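Local coordinates for beta-galacturonidase (Eisenbergiella tayi, PDB 6NCW), which probably hydrolyses terminal beta-linked galacturonate from glycosides in the human gut, as a beta-galacturonidase of glycoside hydrolase family 2, at residues F160-D164 and G165-K169; V188-K192 and N193-V197; F319-L322 and C323-Q326; E359-T362 and A363-H367. All coordinates share one frame; numbering follows the deposited sequence.

Overall arrangement
Along the chain the four contacts come strictly in series, none nested in or crossing another, and each is a local closure. Interactions 1 and 2 are the ends of two successive beta hairpins in the immunoglobulin-like beta-sandwich, one in each of its sheets; they touch where the Phe195 ring packs against the backbone of Gly168 and Lys169. Interactions 3 and 4 follow in the TIM barrel domain, in the C-terminal parts of helices 317-326 and 349-364. They too touch: Asp324 and His367 probably share a hydrogen bond, and Leu320 lies against His364. Interaction 4 comes within about 6 Å of interaction 1 (nearest atoms), where the barrel borders the sandwich.

Interaction 1: residues F160-D164 and G165-K169; sequences FLRKD and GWYGK
The phenol OH of Tyr167 donates to Asp164 OD1 over 2.5 Å, and OD1 receives it on its syn lone pair. The carboxylate reaches it because CG of Asp164 lies between its own backbone N and carbonyl carbon (chi1 51°), which sends OD1 to the edge of the ring, the two planes steeply inclined. This bond spans the end of a beta hairpin in the immunoglobulin-like sandwich. Arg162 to Gly165 form a type I turn, tied by Arg162 N to Gly165 O (2.9 Å) and by Gly165 N to Arg162 O. Gly165 takes a phi of 127°, where a CB would press on the preceding carbonyl oxygen. Farther along, Phe160 and Tyr167 exchange two backbone bonds, the one from Tyr167 N to Phe160 O being 2.8 Å.

On the face carrying Tyr167, the Arg162 side chain crosses that of Tyr167 at about a right angle, Arg162 CG 3.5 Å from Tyr167 CD2, while its guanidinium lies over Phe160 CB and pairs with Glu214. The bent chain of Lys169 passes the Phe160 ring edge, with CB 3.8 Å from Phe160 CE2, before NZ bonds to Tyr403. On the other face, Leu161 CD1 sits 3.9 Å above the centre of the Trp166 six-membered ring, a CH-pi contact. Aliphatic stems thus lie against aromatic rings while the charged ends find partners beyond them, and the Asp164 carboxylate probably polarises the phenol it holds.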
loop_
_atom_site.group_PDB
_atom_site.type_symbol
_atom_site.label_atom_id
_atom_site.label_comp_id
_atom_site.label_asym_id
_atom_site.label_seq_id
_atom_site.Cartn_x
_atom_site.Cartn_y
_atom_site.Cartn_z
ATOM N N PHE A 160 -38.263 -28.792 -23.205
ATOM C CA PHE A 160 -39.096 -29.578 -22.298
ATOM C C PHE A 160 -38.496 -30.970 -22.167
ATOM O O PHE A 160 -38.181 -31.608 -23.176
ATOM C CB PHE A 160 -40.542 -29.696 -22.799
ATOM C CG PHE A 160 -41.258 -28.384 -22.921
ATOM C CD1 PHE A 160 -41.792 -27.761 -21.802
ATOM C CD2 PHE A 160 -41.401 -27.773 -24.149
ATOM C CE1 PHE A 160 -42.455 -26.556 -21.903
ATOM C CE2 PHE A 160 -42.066 -26.566 -24.260
ATOM C CZ PHE A 160 -42.596 -25.958 -23.128
ATOM N N LEU A 161 -38.324 -31.435 -20.932
ATOM C CA LEU A 161 -37.876 -32.799 -20.669
ATOM C C LEU A 161 -39.113 -33.658 -20.418
ATOM O O LEU A 161 -39.790 -33.502 -19.396
ATOM C CB LEU A 161 -36.913 -32.855 -19.489
ATOM C CG LEU A 161 -36.306 -34.238 -19.224
ATOM C CD1 LEU A 161 -35.495 -34.743 -20.409
ATOM C CD2 LEU A 161 -35.453 -34.212 -17.977
ATOM N N ARG A 162 -39.424 -34.539 -21.368
ATOM C CA ARG A 162 -40.521 -35.485 -21.235
ATOM C C ARG A 162 -39.980 -36.854 -20.845
ATOM O O ARG A 162 -38.771 -37.105 -20.872
ATOM C CB ARG A 162 -41.319 -35.574 -22.535
ATOM C CG ARG A 162 -41.949 -34.271 -22.972
ATOM C CD ARG A 162 -42.591 -33.534 -21.808
ATOM N NE ARG A 162 -43.393 -32.389 -22.248
ATOM C CZ ARG A 162 -43.694 -31.338 -21.481
ATOM N NH1 ARG A 162 -43.243 -31.260 -20.225
ATOM N NH2 ARG A 162 -44.434 -30.353 -21.975
ATOM N N LYS A 163 -40.902 -37.752 -20.476
ATOM C CA LYS A 163 -40.512 -39.113 -20.113
ATOM C C LYS A 163 -39.648 -39.766 -21.184
ATOM O O LYS A 163 -38.750 -40.551 -20.864
ATOM C CB LYS A 163 -41.753 -39.971 -19.840
ATOM C CG LYS A 163 -41.941 -40.332 -18.362
ATOM C CD LYS A 163 -43.274 -41.040 -18.095
ATOM C CE LYS A 163 -43.442 -41.374 -16.609
ATOM N NZ LYS A 163 -44.728 -42.072 -16.300
ATOM N N ASP A 164 -39.867 -39.435 -22.451
ATOM C CA ASP A 164 -39.135 -40.067 -23.542
ATOM C C ASP A 164 -38.006 -39.199 -24.102
ATOM O O ASP A 164 -37.400 -39.569 -25.113
ATOM C CB ASP A 164 -40.108 -40.467 -24.657
ATOM C CG ASP A 164 -41.021 -39.328 -25.073
ATOM O OD1 ASP A 164 -41.010 -38.953 -26.272
ATOM O OD2 ASP A 164 -41.741 -38.799 -24.195
ATOM N N GLY A 165 -37.693 -38.062 -23.472
ATOM C CA GLY A 165 -36.580 -37.285 -23.968
ATOM C C GLY A 165 -36.968 -35.845 -24.221
ATOM O O GLY A 165 -38.009 -35.363 -23.755
ATOM N N TRP A 166 -36.118 -35.161 -24.981
ATOM C CA TRP A 166 -36.211 -33.715 -25.125
ATOM C C TRP A 166 -37.206 -33.327 -26.210
ATOM O O TRP A 166 -37.147 -33.833 -27.335
ATOM C CB TRP A 166 -34.836 -33.116 -25.439
ATOM C CG TRP A 166 -33.910 -33.109 -24.250
ATOM C CD1 TRP A 166 -32.830 -33.920 -24.037
ATOM C CD2 TRP A 166 -34.003 -32.257 -23.093
ATOM N NE1 TRP A 166 -32.238 -33.620 -22.823
ATOM C CE2 TRP A 166 -32.942 -32.604 -22.226
ATOM C CE3 TRP A 166 -34.872 -31.234 -22.716
ATOM C CZ2 TRP A 166 -32.726 -31.959 -21.007
ATOM C CZ3 TRP A 166 -34.663 -30.600 -21.489
ATOM C CH2 TRP A 166 -33.600 -30.970 -20.654
ATOM N N TYR A 167 -38.115 -32.426 -25.855
ATOM C CA TYR A 167 -39.000 -31.727 -26.771
ATOM C C TYR A 167 -38.687 -30.230 -26.735
ATOM O O TYR A 167 -37.939 -29.743 -25.883
ATOM C CB TYR A 167 -40.467 -31.999 -26.418
ATOM C CG TYR A 167 -40.920 -33.404 -26.777
ATOM C CD1 TYR A 167 -41.851 -33.622 -27.795
ATOM C CD2 TYR A 167 -40.405 -34.513 -26.114
ATOM C CE1 TYR A 167 -42.265 -34.912 -28.131
ATOM C CE2 TYR A 167 -40.812 -35.802 -26.445
ATOM C CZ TYR A 167 -41.740 -35.995 -27.450
ATOM O OH TYR A 167 -42.134 -37.272 -27.776
ATOM N N GLY A 168 -39.249 -29.500 -27.681
ATOM C CA GLY A 168 -38.960 -28.085 -27.812
ATOM C C GLY A 168 -40.088 -27.361 -28.503
ATOM O O GLY A 168 -40.838 -27.943 -29.293
ATOM N N LYS A 169 -40.196 -26.070 -28.208
ATOM C CA LYS A 169 -41.188 -25.165 -28.766
ATOM C C LYS A 169 -40.492 -23.851 -29.105
ATOM O O LYS A 169 -39.663 -23.374 -28.328
ATOM C CB LYS A 169 -42.324 -24.965 -27.749
ATOM C CG LYS A 169 -43.285 -23.842 -28.025
ATOM C CD LYS A 169 -44.322 -23.734 -26.903
ATOM C CE LYS A 169 -43.708 -23.153 -25.631
ATOM N NZ LYS A 169 -44.741 -22.614 -24.686
#

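Interaction 2: residues V188-K192 and N193-V197; sequences VEIGK and NSFAV
Val188 N donates to Ala196 O at 2.8 Å. The return bond is divided: Val188 O receives Ala196 N at 3.2 Å and also a weak bond from Phe195 N. Nearer the turn, Ile190 and Asn193 are joined twice through their backbones, Asn193 N reaching Ile190 O at 3.0 Å and Ile190 N reaching Asn193 O at 3.1 Å. Between these two pairs, Asn193 O also meets the CA-H of Glu189.

Two residues facing one make Phe195 and Ala196 opposite Val188 a classic beta bulge, set in a hairpin that closes with a type I' turn from Ile190 to Asn193. Such a turn needs positive phi at both central positions. Gly191 adopts it easily at 57°, and the next residue, Lys192, does so with its chain directed away from the hairpin.

The bulge adds a residue on the strand and brings the Phe195 side chain to the face of Val188 and Ile190. With its CG anti to the backbone N (chi1 -171°), the ring lies alongside Val188, whose CG1 is 4.0 Å from Phe195 CD2. Ile190 extends its CD1 over one face of that ring, toward the rim, 3.9 Å from the Phe195 centroid in a CH-pi contact. These apolar groups suit a sandwich interior: Ile233 of their own sheet touches Val188 and Ile190, while Ile172, Ala170 and Leu215 of the facing sheet meet Val188 or Phe195.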
loop_
_atom_site.group_PDB
_atom_site.type_symbol
_atom_site.label_atom_id
_atom_site.label_comp_id
_atom_site.label_asym_id
_atom_site.label_seq_id
_atom_site.Cartn_x
_atom_site.Cartn_y
_atom_site.Cartn_z
ATOM N N VAL A 188 -37.393 -22.581 -39.385
ATOM C CA VAL A 188 -36.665 -22.629 -38.116
ATOM C C VAL A 188 -35.837 -23.905 -38.078
ATOM O O VAL A 188 -36.382 -25.011 -38.207
ATOM C CB VAL A 188 -37.613 -22.571 -36.905
ATOM C CG1 VAL A 188 -36.821 -22.711 -35.606
ATOM C CG2 VAL A 188 -38.414 -21.295 -36.899
ATOM N N GLU A 189 -34.528 -23.753 -37.895
ATOM C CA GLU A 189 -33.620 -24.877 -37.723
ATOM C C GLU A 189 -32.850 -24.727 -36.419
ATOM O O GLU A 189 -32.482 -23.612 -36.029
ATOM C CB GLU A 189 -32.652 -24.985 -38.898
ATOM C CG GLU A 189 -33.367 -25.090 -40.247
ATOM C CD GLU A 189 -32.507 -25.706 -41.345
ATOM O OE1 GLU A 189 -33.088 -26.222 -42.335
ATOM O OE2 GLU A 189 -31.259 -25.674 -41.219
ATOM N N ILE A 190 -32.611 -25.850 -35.748
ATOM C CA ILE A 190 -31.843 -25.882 -34.508
ATOM C C ILE A 190 -30.643 -26.787 -34.741
ATOM O O ILE A 190 -30.795 -28.005 -34.892
ATOM C CB ILE A 190 -32.679 -26.367 -33.314
ATOM C CG1 ILE A 190 -33.921 -25.500 -33.152
ATOM C CG2 ILE A 190 -31.842 -26.351 -32.042
ATOM C CD1 ILE A 190 -34.845 -25.988 -32.085
ATOM N N GLY A 191 -29.453 -26.197 -34.769
ATOM C CA GLY A 191 -28.244 -26.958 -35.022
ATOM C C GLY A 191 -28.268 -27.710 -36.335
ATOM O O GLY A 191 -27.801 -28.854 -36.400
ATOM N N LYS A 192 -28.815 -27.098 -37.384
ATOM C CA LYS A 192 -28.964 -27.684 -38.715
ATOM C C LYS A 192 -29.984 -28.825 -38.773
ATOM O O LYS A 192 -30.161 -29.413 -39.843
ATOM C CB LYS A 192 -27.629 -28.189 -39.289
ATOM C CG LYS A 192 -26.603 -27.091 -39.532
ATOM C CD LYS A 192 -27.199 -25.940 -40.342
ATOM C CE LYS A 192 -26.249 -25.500 -41.448
ATOM N NZ LYS A 192 -24.835 -25.462 -40.974
ATOM N N ASN A 193 -30.663 -29.161 -37.678
ATOM C CA ASN A 193 -31.813 -30.048 -37.775
ATOM C C ASN A 193 -33.041 -29.247 -38.184
ATOM O O ASN A 193 -33.219 -28.100 -37.769
ATOM C CB ASN A 193 -32.064 -30.763 -36.449
ATOM C CG ASN A 193 -30.868 -31.563 -35.997
ATOM O OD1 ASN A 193 -29.866 -31.000 -35.554
ATOM N ND2 ASN A 193 -30.957 -32.885 -36.106
ATOM N N SER A 194 -33.879 -29.843 -39.026
ATOM C CA SER A 194 -35.134 -29.202 -39.381
ATOM C C SER A 194 -36.048 -29.172 -38.166
ATOM O O SER A 194 -36.082 -30.117 -37.375
ATOM C CB SER A 194 -35.799 -29.951 -40.532
ATOM O OG SER A 194 -34.869 -30.115 -41.581
ATOM N N PHE A 195 -36.786 -28.077 -38.006
ATOM C CA PHE A 195 -37.637 -27.962 -36.831
ATOM C C PHE A 195 -39.067 -27.588 -37.208
ATOM O O PHE A 195 -40.007 -28.309 -36.865
ATOM C CB PHE A 195 -37.058 -26.947 -35.833
ATOM C CG PHE A 195 -37.774 -26.932 -34.522
ATOM C CD1 PHE A 195 -37.559 -27.938 -33.592
ATOM C CD2 PHE A 195 -38.683 -25.929 -34.224
ATOM C CE1 PHE A 195 -38.241 -27.946 -32.383
ATOM C CE2 PHE A 195 -39.361 -25.929 -33.020
ATOM C CZ PHE A 195 -39.140 -26.934 -32.097
ATOM N N ALA A 196 -39.257 -26.476 -37.909
ATOM C CA ALA A 196 -40.612 -26.077 -38.251
ATOM C C ALA A 196 -40.565 -25.033 -39.348
ATOM O O ALA A 196 -39.543 -24.372 -39.565
ATOM C CB ALA A 196 -41.371 -25.532 -37.037
ATOM N N VAL A 197 -41.690 -24.909 -40.048
ATOM C CA VAL A 197 -41.952 -23.811 -40.968
ATOM C C VAL A 197 -43.292 -23.216 -40.565
ATOM O O VAL A 197 -44.317 -23.907 -40.601
ATOM C CB VAL A 197 -41.972 -24.263 -42.439
ATOM C CG1 VAL A 197 -42.205 -23.069 -43.350
ATOM C CG2 VAL A 197 -40.673 -24.969 -42.804
#

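Interaction 3: residues F319-L322 and C323-Q326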
loop_
_atom_site.group_PDB
_atom_site.type_symbol
_atom_site.label_atom_id
_atom_site.label_comp_id
_atom_site.label_asym_id
_atom_site.label_seq_id
_atom_site.Cartn_x
_atom_site.Cartn_y
_atom_site.Cartn_z
ATOM N N PHE A 319 -21.537 -11.227 -21.689
ATOM C CA PHE A 319 -21.150 -11.944 -20.472
ATOM C C PHE A 319 -21.998 -13.199 -20.304
ATOM O O PHE A 319 -21.475 -14.279 -20.005
ATOM C CB PHE A 319 -21.288 -11.027 -19.244
ATOM C CG PHE A 319 -20.750 -11.633 -17.962
ATOM C CD1 PHE A 319 -19.378 -11.679 -17.719
ATOM C CD2 PHE A 319 -21.609 -12.150 -17.011
ATOM C CE1 PHE A 319 -18.869 -12.235 -16.537
ATOM C CE2 PHE A 319 -21.115 -12.719 -15.834
ATOM C CZ PHE A 319 -19.742 -12.757 -15.599
ATOM N N LEU A 320 -23.316 -13.067 -20.505
ATOM C CA LEU A 320 -24.210 -14.222 -20.446
ATOM C C LEU A 320 -23.810 -15.282 -21.467
ATOM O O LEU A 320 -23.827 -16.475 -21.154
ATOM C CB LEU A 320 -25.659 -13.775 -20.666
ATOM C CG LEU A 320 -26.205 -12.764 -19.642
ATOM C CD1 LEU A 320 -27.572 -12.237 -20.045
ATOM C CD2 LEU A 320 -26.286 -13.395 -18.254
ATOM N N ASP A 321 -23.440 -14.868 -22.686
ATOM C CA ASP A 321 -22.905 -15.813 -23.673
ATOM C C ASP A 321 -21.740 -16.602 -23.090
ATOM O O ASP A 321 -21.650 -17.821 -23.262
ATOM C CB ASP A 321 -22.419 -15.100 -24.947
ATOM C CG ASP A 321 -23.552 -14.616 -25.860
ATOM O OD1 ASP A 321 -23.247 -13.777 -26.745
ATOM O OD2 ASP A 321 -24.727 -15.038 -25.697
ATOM N N LEU A 322 -20.806 -15.910 -22.438
ATOM C CA LEU A 322 -19.640 -16.605 -21.898
ATOM C C LEU A 322 -20.019 -17.540 -20.754
ATOM O O LEU A 322 -19.345 -18.557 -20.539
ATOM C CB LEU A 322 -18.586 -15.598 -21.447
ATOM C CG LEU A 322 -17.877 -14.837 -22.573
ATOM C CD1 LEU A 322 -17.255 -13.524 -22.049
ATOM C CD2 LEU A 322 -16.814 -15.708 -23.239
ATOM N N CYS A 323 -21.085 -17.223 -20.013
ATOM C CA CYS A 323 -21.560 -18.151 -18.988
ATOM C C CYS A 323 -22.222 -19.373 -19.627
ATOM O O CYS A 323 -22.005 -20.501 -19.168
ATOM C CB CYS A 323 -22.536 -17.450 -18.036
ATOM S SG CYS A 323 -21.818 -16.114 -16.977
ATOM N N ASP A 324 -23.042 -19.158 -20.674
ATOM C CA ASP A 324 -23.608 -20.257 -21.466
ATOM C C ASP A 324 -22.531 -21.229 -21.927
ATOM O O ASP A 324 -22.649 -22.443 -21.727
ATOM C CB ASP A 324 -24.347 -19.711 -22.692
ATOM C CG ASP A 324 -25.573 -18.912 -22.336
ATOM O OD1 ASP A 324 -26.091 -19.066 -21.205
ATOM O OD2 ASP A 324 -26.017 -18.112 -23.193
ATOM N N GLU A 325 -21.472 -20.703 -22.567
ATOM C CA GLU A 325 -20.396 -21.535 -23.107
ATOM C C GLU A 325 -19.594 -22.259 -22.035
ATOM O O GLU A 325 -18.984 -23.288 -22.341
ATOM C CB GLU A 325 -19.436 -20.690 -23.951
ATOM C CG GLU A 325 -20.074 -20.191 -25.226
ATOM C CD GLU A 325 -19.194 -19.247 -26.019
ATOM O OE1 GLU A 325 -19.755 -18.374 -26.711
ATOM O OE2 GLU A 325 -17.953 -19.382 -25.975
ATOM N N GLN A 326 -19.554 -21.752 -20.798
ATOM C CA GLN A 326 -18.720 -22.367 -19.772
ATOM C C GLN A 326 -19.524 -23.092 -18.697
ATOM O O GLN A 326 -18.936 -23.646 -17.768
ATOM C CB GLN A 326 -17.790 -21.308 -19.156
ATOM C CG GLN A 326 -16.722 -20.847 -20.170
ATOM C CD GLN A 326 -15.868 -19.639 -19.709
ATOM O OE1 GLN A 326 -14.737 -19.802 -19.274
ATOM N NE2 GLN A 326 -16.396 -18.438 -19.867
HETATM O O HOH W 1 -25.343 -17.747 -25.910
#
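Gln326 sets CG beside its own backbone N (chi1 -69°) and runs on extended, which lets the whole side chain skirt Leu322 O. Its CB lies 3.4 Å from Leu322 O, and CG keeps nearly the same separation. At the tip NE2 donates to Leu322 O over 3.0 Å in a fairly straight bond, 163° at the hydrogen. The acceptor is close to the amide plane, yet NE2 stands above the carbonyl plane of Leu322. Gln326 N adds a weak bond to the same oxygen, and OE1 turns to Lys301 and Gln294. An amide suits this place because it gives one proton to the helix and accepts others from outside.

One turn earlier, Cys323 puts its SG obliquely beside the Phe319 ring, 3.7 Å from Phe319 CE2, a sulfur-aromatic contact. The small Cys323 side chain also touches Val330. Along another flank Asp321 and Asp324 bring their OD2 atoms to 4.2 Å, and one water lies 2.8 Å from OD2 of Asp321 and equally far from OD2 of Asp324, bridging the two carboxylates. The repulsion is probably eased by Arg3, which forms a salt bridge with Asp321, and by His367, hydrogen-bonded to Asp324.

Helix 317-326 belongs to a beta-alpha-beta unit of the TIM barrel: Leu320 and Cys323 face strand 329-333, while Phe319 and Leu322 pack against Leu297 of helix 290-302. The second subunit contributes Leu20 against Leu322, and its Gln36 bonds to Glu325 O.

Interaction 4: residues E359-T362 and A363-H367; sequences EMIT and AHYNH
The Tyr365 ring meets Ile361 at its edge, with Ile361 CG2 4.2 Å from Tyr365 CD1 and near the ring plane; Asn366 OD1 also lies at the edge, and the ring stacks with His156 of the sandwich domain. The His364 imidazole stands obliquely to Met360 O, 3.3 Å from that oxygen at His364 CG. Its ND1 points onward to Glu332 OE2 by a hydrogen bond. The third flat group, the His367 ring, has His364 CA at its edge.

Near its C-terminal end helix 349-364 of the TIM barrel passes into a type I turn from His364 to His367, closed by His367 N bonding to His364 O at 3.1 Å. Helical bonds run from Ala363 N to Glu359 O (3.0 Å) and from His364 N to Met360 O (2.9 Å). His364 N also makes a weak bond to Ile361 O, a shift toward a shorter spacing.

Apolar Met360 and Ile361 both pack on Trp373 of strand 370-374, and Ile361 continues to Ile397 and Leu400 of helix 384-400. The Met360 side chain is about 10 Å from that of His312, which binds galacturonate, placing this part of the helix near the sugar site, at second-shell distance or beyond. Glu359 bonds to Thr96 and His91, and Tyr365 OH to Thr158. Thr362, with OG1 beside its own backbone N (chi1 -56°), hydrogen-bonds through that oxygen to Arg358 O one turn back.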
loop_
_atom_site.group_PDB
_atom_site.type_symbol
_atom_site.label_atom_id
_atom_site.label_comp_id
_atom_site.label_asym_id
_atom_site.label_seq_id
_atom_site.Cartn_x
_atom_site.Cartn_y
_atom_site.Cartn_z
ATOM N N GLU A 359 -37.839 -5.793 -21.071
ATOM C CA GLU A 359 -36.683 -5.792 -21.957
ATOM C C GLU A 359 -35.700 -6.897 -21.598
ATOM O O GLU A 359 -35.153 -7.558 -22.492
ATOM C CB GLU A 359 -36.017 -4.424 -21.922
ATOM C CG GLU A 359 -36.879 -3.336 -22.580
ATOM C CD GLU A 359 -36.266 -1.950 -22.411
ATOM O OE1 GLU A 359 -36.655 -1.027 -23.144
ATOM O OE2 GLU A 359 -35.381 -1.788 -21.545
ATOM N N MET A 360 -35.498 -7.132 -20.292
ATOM C CA MET A 360 -34.575 -8.162 -19.828
ATOM C C MET A 360 -35.003 -9.549 -20.299
ATOM O O MET A 360 -34.206 -10.290 -20.883
ATOM C CB MET A 360 -34.475 -8.093 -18.299
ATOM C CG MET A 360 -33.963 -9.317 -17.583
ATOM S SD MET A 360 -33.963 -9.073 -15.765
ATOM C CE MET A 360 -35.665 -9.377 -15.282
ATOM N N ILE A 361 -36.255 -9.928 -20.056
ATOM C CA ILE A 361 -36.653 -11.299 -20.376
ATOM C C ILE A 361 -36.805 -11.478 -21.883
ATOM O O ILE A 361 -36.395 -12.505 -22.439
ATOM C CB ILE A 361 -37.927 -11.703 -19.609
ATOM C CG1 ILE A 361 -37.634 -11.721 -18.103
ATOM C CG2 ILE A 361 -38.408 -13.092 -20.043
ATOM C CD1 ILE A 361 -38.799 -12.119 -17.223
ATOM N N THR A 362 -37.364 -10.479 -22.577
ATOM C CA THR A 362 -37.480 -10.591 -24.031
ATOM C C THR A 362 -36.106 -10.792 -24.670
ATOM O O THR A 362 -35.952 -11.615 -25.574
ATOM C CB THR A 362 -38.178 -9.356 -24.606
ATOM O OG1 THR A 362 -39.450 -9.196 -23.963
ATOM C CG2 THR A 362 -38.401 -9.500 -26.112
ATOM N N ALA A 363 -35.085 -10.095 -24.168
ATOM C CA ALA A 363 -33.766 -10.169 -24.783
ATOM C C ALA A 363 -33.013 -11.434 -24.384
ATOM O O ALA A 363 -32.295 -12.010 -25.210
ATOM C CB ALA A 363 -32.954 -8.926 -24.405
ATOM N N HIS A 364 -33.180 -11.888 -23.138
ATOM C CA HIS A 364 -32.340 -12.913 -22.522
ATOM C C HIS A 364 -33.017 -14.267 -22.411
ATOM O O HIS A 364 -32.421 -15.196 -21.856
ATOM C CB HIS A 364 -31.899 -12.469 -21.118
ATOM C CG HIS A 364 -31.053 -11.235 -21.114
ATOM N ND1 HIS A 364 -30.595 -10.647 -19.953
ATOM C CD2 HIS A 364 -30.582 -10.474 -22.135
ATOM C CE1 HIS A 364 -29.878 -9.578 -20.258
ATOM N NE2 HIS A 364 -29.853 -9.449 -21.575
ATOM N N TYR A 365 -34.230 -14.412 -22.954
ATOM C CA TYR A 365 -35.030 -15.625 -22.762
ATOM C C TYR A 365 -34.247 -16.900 -23.048
ATOM O O TYR A 365 -34.458 -17.928 -22.390
ATOM C CB TYR A 365 -36.266 -15.577 -23.668
ATOM C CG TYR A 365 -37.238 -16.696 -23.381
ATOM C CD1 TYR A 365 -38.302 -16.509 -22.491
ATOM C CD2 TYR A 365 -37.076 -17.947 -23.964
ATOM C CE1 TYR A 365 -39.195 -17.547 -22.209
ATOM C CE2 TYR A 365 -37.951 -18.986 -23.689
ATOM C CZ TYR A 365 -39.012 -18.785 -22.813
ATOM O OH TYR A 365 -39.882 -19.829 -22.546
ATOM N N ASN A 366 -33.369 -16.868 -24.047
ATOM C CA ASN A 366 -32.790 -18.098 -24.569
ATOM C C ASN A 366 -31.558 -18.581 -23.823
ATOM O O ASN A 366 -31.090 -19.684 -24.120
ATOM C CB ASN A 366 -32.424 -17.924 -26.050
ATOM C CG ASN A 366 -33.650 -17.774 -26.934
ATOM O OD1 ASN A 366 -34.647 -18.460 -26.732
ATOM N ND2 ASN A 366 -33.588 -16.863 -27.900
ATOM N N HIS A 367 -31.000 -17.787 -22.910
ATOM C CA HIS A 367 -29.715 -18.136 -22.293
ATOM C C HIS A 367 -29.877 -19.334 -21.373
ATOM O O HIS A 367 -30.549 -19.217 -20.343
ATOM C CB HIS A 367 -29.133 -16.944 -21.516
ATOM C CG HIS A 367 -28.562 -15.875 -22.399
ATOM N ND1 HIS A 367 -27.298 -15.956 -22.949
ATOM C CD2 HIS A 367 -29.093 -14.715 -22.850
ATOM C CE1 HIS A 367 -27.078 -14.892 -23.703
ATOM N NE2 HIS A 367 -28.151 -14.123 -23.658
#